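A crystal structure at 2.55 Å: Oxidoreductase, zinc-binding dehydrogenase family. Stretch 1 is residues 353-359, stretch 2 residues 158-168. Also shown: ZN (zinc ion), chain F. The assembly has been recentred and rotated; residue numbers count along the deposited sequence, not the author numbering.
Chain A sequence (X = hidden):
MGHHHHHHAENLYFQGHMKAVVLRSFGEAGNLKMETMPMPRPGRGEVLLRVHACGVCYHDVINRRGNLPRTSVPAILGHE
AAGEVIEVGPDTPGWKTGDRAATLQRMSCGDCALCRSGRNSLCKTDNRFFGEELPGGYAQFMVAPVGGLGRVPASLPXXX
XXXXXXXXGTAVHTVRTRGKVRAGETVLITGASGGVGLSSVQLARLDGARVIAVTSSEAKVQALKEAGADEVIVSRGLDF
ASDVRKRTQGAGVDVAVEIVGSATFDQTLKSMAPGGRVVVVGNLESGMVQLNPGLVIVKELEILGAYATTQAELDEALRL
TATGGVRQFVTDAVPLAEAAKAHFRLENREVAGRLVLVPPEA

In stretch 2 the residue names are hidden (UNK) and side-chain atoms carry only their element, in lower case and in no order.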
ATOM      1  N   GLY A 353     -18.012   3.069 -23.017  1.00129.52           N
ATOM      2  CA  GLY A 353     -18.867   2.124 -22.340  1.00128.43           C
ATOM      3  C   GLY A 353     -18.324   0.723 -22.505  1.00122.73           C
ATOM      4  O   GLY A 353     -17.150   0.531 -22.815  1.00120.35           O
ATOM      5  N   ARG A 354     -19.195  -0.260 -22.304  1.00 97.25           N
ATOM      6  CA  ARG A 354     -18.817  -1.665 -22.368  1.00 90.93           C
ATOM      7  C   ARG A 354     -19.450  -2.318 -23.588  1.00 87.15           C
ATOM      8  O   ARG A 354     -20.638  -2.113 -23.864  1.00 88.51           O
ATOM      9  CB  ARG A 354     -19.238  -2.399 -21.092  1.00 90.14           C
ATOM     10  CG  ARG A 354     -18.197  -2.355 -19.981  1.00 91.12           C
ATOM     11  CD  ARG A 354     -16.988  -3.223 -20.320  1.00 86.21           C
ATOM     12  NE  ARG A 354     -15.940  -3.149 -19.303  1.00 87.12           N
ATOM     13  CZ  ARG A 354     -14.925  -2.286 -19.319  1.00 89.53           C
ATOM     14  NH1 ARG A 354     -14.801  -1.399 -20.300  1.00 91.42           N
ATOM     15  NH2 ARG A 354     -14.024  -2.309 -18.343  1.00 90.09           N
ATOM     16  N   LEU A 355     -18.651  -3.094 -24.313  1.00 68.24           N
ATOM     17  CA  LEU A 355     -19.120  -3.868 -25.452  1.00 64.92           C
ATOM     18  C   LEU A 355     -19.398  -5.302 -25.020  1.00 61.11           C
ATOM     19  O   LEU A 355     -18.772  -5.824 -24.094  1.00 59.66           O
ATOM     20  CB  LEU A 355     -18.091  -3.858 -26.582  1.00 63.14           C
ATOM     21  CG  LEU A 355     -17.762  -2.482 -27.162  1.00 66.88           C
ATOM     22  CD1 LEU A 355     -16.573  -2.578 -28.104  1.00 64.88           C
ATOM     23  CD2 LEU A 355     -18.973  -1.893 -27.878  1.00 69.31           C
ATOM     24  N   VAL A 356     -20.348  -5.935 -25.702  1.00 64.80           N
ATOM     25  CA  VAL A 356     -20.787  -7.283 -25.362  1.00 62.18           C
ATOM     26  C   VAL A 356     -20.933  -8.084 -26.647  1.00 60.75           C
ATOM     27  O   VAL A 356     -21.518  -7.600 -27.622  1.00 62.88           O
ATOM     28  CB  VAL A 356     -22.116  -7.269 -24.582  1.00 64.23           C
ATOM     29  CG1 VAL A 356     -22.576  -8.686 -24.281  1.00 61.87           C
ATOM     30  CG2 VAL A 356     -21.966  -6.472 -23.291  1.00 66.53           C
ATOM     31  N   LEU A 357     -20.408  -9.305 -26.645  1.00 64.02           N
ATOM     32  CA  LEU A 357     -20.586 -10.239 -27.748  1.00 63.68           C
ATOM     33  C   LEU A 357     -21.702 -11.216 -27.400  1.00 64.45           C
ATOM     34  O   LEU A 357     -21.674 -11.847 -26.338  1.00 62.61           O
ATOM     35  CB  LEU A 357     -19.290 -10.995 -28.043  1.00 60.64           C
ATOM     36  CG  LEU A 357     -18.127 -10.152 -28.568  1.00 60.18           C
ATOM     37  CD1 LEU A 357     -16.864 -10.995 -28.677  1.00 58.10           C
ATOM     38  CD2 LEU A 357     -18.467  -9.524 -29.914  1.00 62.31           C
ATOM     39  N   VAL A 358     -22.679 -11.334 -28.294  1.00 58.86           N
ATOM     40  CA  VAL A 358     -23.838 -12.197 -28.103  1.00 59.95           C
ATOM     41  C   VAL A 358     -23.694 -13.382 -29.056  1.00 60.04           C
ATOM     42  O   VAL A 358     -23.804 -13.205 -30.278  1.00 62.83           O
ATOM     43  CB  VAL A 358     -25.148 -11.441 -28.356  1.00 63.82           C
ATOM     44  CG1 VAL A 358     -26.342 -12.345 -28.086  1.00 63.74           C
ATOM     45  CG2 VAL A 358     -25.213 -10.193 -27.491  1.00 64.87           C
ATOM     46  N   PRO A 359     -23.443 -14.597 -28.563  1.00 54.89           N
ATOM     47  CA  PRO A 359     -23.356 -15.741 -29.469  1.00 55.96           C
ATOM     48  C   PRO A 359     -24.704 -16.020 -30.108  1.00 59.32           C
ATOM     49  O   PRO A 359     -25.757 -15.700 -29.531  1.00 59.87           O
ATOM     50  CB  PRO A 359     -22.921 -16.895 -28.547  1.00 54.61           C
ATOM     51  CG  PRO A 359     -22.365 -16.242 -27.332  1.00 52.20           C
ATOM     52  CD  PRO A 359     -23.134 -14.975 -27.174  1.00 52.41           C
ATOM     53  N   UNK A 158     -28.663 -10.785 -19.410  1.00 56.74           N
ATOM     54  CA  UNK A 158     -27.349 -11.356 -19.692  1.00 53.83           C
ATOM     55  C   UNK A 158     -26.335 -10.275 -20.048  1.00 52.77           C
ATOM     56  O   UNK A 158     -25.205 -10.280 -19.547  1.00 50.87           O
ATOM     57  c   UNK A 158     -27.996 -14.577 -19.502  1.00 54.23           C
ATOM     58  c   UNK A 158     -28.042 -16.791 -17.825  1.00 54.52           C
ATOM     59  c   UNK A 158     -26.971 -15.887 -17.783  1.00 52.81           C
ATOM     60  c   UNK A 158     -27.456 -12.381 -20.823  1.00 53.57           C
ATOM     61  c   UNK A 158     -29.091 -16.618 -18.685  1.00 56.09           C
ATOM     62  c   UNK A 158     -26.937 -14.781 -18.613  1.00 52.61           C
ATOM     63  n   UNK A 158     -29.954 -15.084 -20.466  1.00 57.46           N
ATOM     64  c   UNK A 158     -29.058 -15.505 -19.520  1.00 55.96           C
ATOM     65  c   UNK A 158     -28.292 -13.574 -20.481  1.00 54.78           C
ATOM     66  c   UNK A 158     -29.490 -13.924 -21.036  1.00 56.78           C
ATOM     67  N   UNK A 159     -26.718  -9.340 -20.919  1.00 57.75           N
ATOM     68  CA  UNK A 159     -25.767  -8.337 -21.391  1.00 57.03           C
ATOM     69  C   UNK A 159     -25.188  -7.538 -20.230  1.00 57.27           C
ATOM     70  O   UNK A 159     -23.968  -7.356 -20.133  1.00 55.57           O
ATOM     71  c   UNK A 159     -26.440  -7.411 -22.404  1.00 59.29           C
ATOM     72  c   UNK A 159     -26.851  -8.134 -23.670  1.00 59.35           C
ATOM     73  n   UNK A 159     -27.695  -7.491 -24.469  1.00 61.66           N
ATOM     74  o   UNK A 159     -26.408  -9.252 -23.932  1.00 57.38           O
ATOM     75  N   UNK A 160     -26.051  -7.044 -19.340  1.00 81.91           N
ATOM     76  CA  UNK A 160     -25.566  -6.312 -18.174  1.00 82.69           C
ATOM     77  C   UNK A 160     -24.706  -7.200 -17.288  1.00 80.77           C
ATOM     78  O   UNK A 160     -23.723  -6.737 -16.699  1.00 80.19           O
ATOM     79  o   UNK A 160     -29.202  -4.583 -16.524  1.00 91.41           O
ATOM     80  c   UNK A 160     -28.311  -3.823 -16.960  1.00 90.73           C
ATOM     81  c   UNK A 160     -27.248  -4.407 -17.871  1.00 87.87           C
ATOM     82  o   UNK A 160     -28.248  -2.609 -16.671  1.00 92.27           O
ATOM     83  c   UNK A 160     -26.743  -5.750 -17.377  1.00 85.73           C
ATOM     84  N   UNK A 161     -25.059  -8.484 -17.182  1.00 56.00           N
ATOM     85  CA  UNK A 161     -24.323  -9.391 -16.310  1.00 54.38           C
ATOM     86  C   UNK A 161     -22.954  -9.740 -16.881  1.00 51.43           C
ATOM     87  O   UNK A 161     -22.008  -9.971 -16.119  1.00 50.36           O
ATOM     88  c   UNK A 161     -25.133 -10.665 -16.075  1.00 54.37           C
ATOM     89  N   UNK A 162     -22.826  -9.778 -18.208  1.00 63.83           N
ATOM     90  CA  UNK A 162     -21.571 -10.158 -18.846  1.00 61.10           C
ATOM     91  C   UNK A 162     -20.503  -9.076 -18.765  1.00 60.77           C
ATOM     92  O   UNK A 162     -19.423  -9.267 -19.333  1.00 58.65           O
ATOM     93  c   UNK A 162     -21.817 -10.513 -20.312  1.00 60.28           C
ATOM     94  N   UNK A 163     -20.767  -7.950 -18.097  1.00 54.61           N
ATOM     95  CA  UNK A 163     -19.780  -6.885 -17.953  1.00 54.54           C
ATOM     96  C   UNK A 163     -19.615  -6.465 -16.497  1.00 55.90           C
ATOM     97  O   UNK A 163     -19.085  -5.383 -16.227  1.00 56.70           O
ATOM     98  c   UNK A 163     -20.233  -6.062 -20.282  1.00 54.88           C
ATOM     99  o   UNK A 163     -21.431  -5.163 -18.389  1.00 58.95           O
ATOM    100  c   UNK A 163     -20.159  -5.673 -18.809  1.00 56.06           C
ATOM    101  N   UNK A 164     -20.045  -7.302 -15.554  1.00 49.12           N
ATOM    102  CA  UNK A 164     -20.031  -6.925 -14.145  1.00 50.85           C
ATOM    103  C   UNK A 164     -18.671  -7.210 -13.521  1.00 49.33           C
ATOM    104  O   UNK A 164     -18.170  -6.421 -12.712  1.00 50.48           O
ATOM    105  c   UNK A 164     -21.136  -7.347 -11.913  1.00 54.22           C
ATOM    106  c   UNK A 164     -22.506  -7.299 -13.995  1.00 54.14           C
ATOM    107  c   UNK A 164     -21.160  -7.665 -13.400  1.00 52.30           C
ATOM    108  N   UNK A 165     -18.051  -8.336 -13.883  1.00 54.64           N
ATOM    109  CA  UNK A 165     -16.843  -8.777 -13.193  1.00 53.58           C
ATOM    110  C   UNK A 165     -15.731  -7.741 -13.304  1.00 53.38           C
ATOM    111  O   UNK A 165     -15.123  -7.357 -12.300  1.00 54.36           O
ATOM    112  c   UNK A 165     -16.384 -10.122 -13.754  1.00 51.30           C
ATOM    113  s   UNK A 165     -15.128 -10.950 -12.747  1.00 50.73           S
ATOM    114  N   UNK A 166     -15.453  -7.275 -14.519  1.00 58.17           N
ATOM    115  CA  UNK A 166     -14.329  -6.378 -14.759  1.00 57.77           C
ATOM    116  C   UNK A 166     -14.655  -4.917 -14.484  1.00 59.89           C
ATOM    117  O   UNK A 166     -13.834  -4.048 -14.798  1.00 59.71           O
ATOM    118  c   UNK A 166     -13.839  -6.533 -16.197  1.00 55.69           C
ATOM    119  s   UNK A 166     -13.334  -8.209 -16.586  1.00 53.40           S
ATOM    120  N   UNK A 167     -15.822  -4.624 -13.913  1.00 58.19           N
ATOM    121  CA  UNK A 167     -16.166  -3.257 -13.539  1.00 60.64           C
ATOM    122  C   UNK A 167     -16.673  -3.220 -12.104  1.00 62.93           C
ATOM    123  O   UNK A 167     -15.932  -2.848 -11.188  1.00 63.66           O
ATOM    124  o   UNK A 167     -18.366  -3.533 -14.508  1.00 62.09           O
ATOM    125  c   UNK A 167     -17.215  -2.683 -14.493  1.00 61.68           C
ATOM    126  c   UNK A 167     -16.648  -2.571 -15.901  1.00 59.75           C
ATOM    127  N   UNK A 168     -17.931  -3.609 -11.894  1.00 58.53           N
ATOM    128  CA  UNK A 168     -18.477  -3.637 -10.542  1.00 60.81           C
ATOM    129  C   UNK A 168     -17.788  -4.691  -9.685  1.00 59.64           C
ATOM    130  O   UNK A 168     -17.615  -4.488  -8.479  1.00 61.11           O
ATOM    131  c   UNK A 168     -19.982  -3.893 -10.589  1.00 62.43           C
ATOM    132  o   UNK A 168     -20.609  -2.920 -11.435  1.00 63.58           O
ATOM    133  c   UNK A 168     -20.588  -3.809  -9.193  1.00 65.02           C
TER
HETATM  134 ZN    ZN F 402     -11.354  -8.053 -17.803  1.00 70.31          ZN

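Position 158 carries one carbon and then fused five- and six-membered rings holding eight carbons and one nitrogen, an indole. Its CA-to-CB bond points toward the strand, but the rings lead away and touch nothing there; this is Trp 158, a choice this contact does not explain. Position 159 has two carbons, the second bearing one oxygen and one nitrogen: Asn 159. Its OD1 lies 3.9 Å from both CG1 of Val 356 and CG2 of Val 358, while its backbone O is 3.8 Å from Val 356 CG2. These are packing contacts, and a short, flat amide suits a partly exposed site beside two valines.

Position 160 shows an unbranched run of three carbons ending in two oxygens, a carboxylate: Glu 160. It points away from the strand, where a charged group need not be buried against valine. Position 161 has a single carbon, out of reach of the strand, and is Ala 161, its small apolar methyl suiting a buried site. Position 162 also has one carbon, but this one points toward the strand; it is Ala 162, whose CB meets Val 356 CG1 at 4.4 Å in a small apolar contact.

At 163 one carbon carries an oxygen and a carbon, the branching of Thr 163. The methyl CG2 faces the strand, 3.5 Å from Val 356 CG2 and 3.9 Å from Arg 354 CB, while the hydroxyl finds its partner elsewhere in the structure. Position 164, a carbon bearing two carbons, is Val 164, beyond the strand's reach; its apolar branches suit burial.

Positions 165 and 166 each have one carbon and then a sulfur. The first is Cys 165, remote from the strand and unexplained by this contact. The second is Cys 166, whose SG binds the zinc ion at 2.3 Å, a role to which a thiolate is well suited; its backbone O lies near the plane of the Arg 354 guanidinium, 4.0 Å from NH2.

Position 167 repeats the carbon, oxygen and carbon branch: Thr 167. Its OG1 donates to the O of Thr 163 at 2.6 Å, and its CG2 lies 3.5 Å from Arg 354 NE. Position 168 has the same branch, out of reach of the strand, and is Thr 168, its buried hydroxyl hydrogen-bonded elsewhere in the structure.

The contact works by packing, with no hydrogen bond across it. Alternation turns Arg 354 and Val 356 toward the second stretch and Leu 355 and Leu 357 away. Val 356 packs against Asn 159, Ala 162 and Thr 163, while Arg 354 extends the contact to Cys 166 and Thr 167.

Stretch 2, residues 158-168: WNEAATVCCTT
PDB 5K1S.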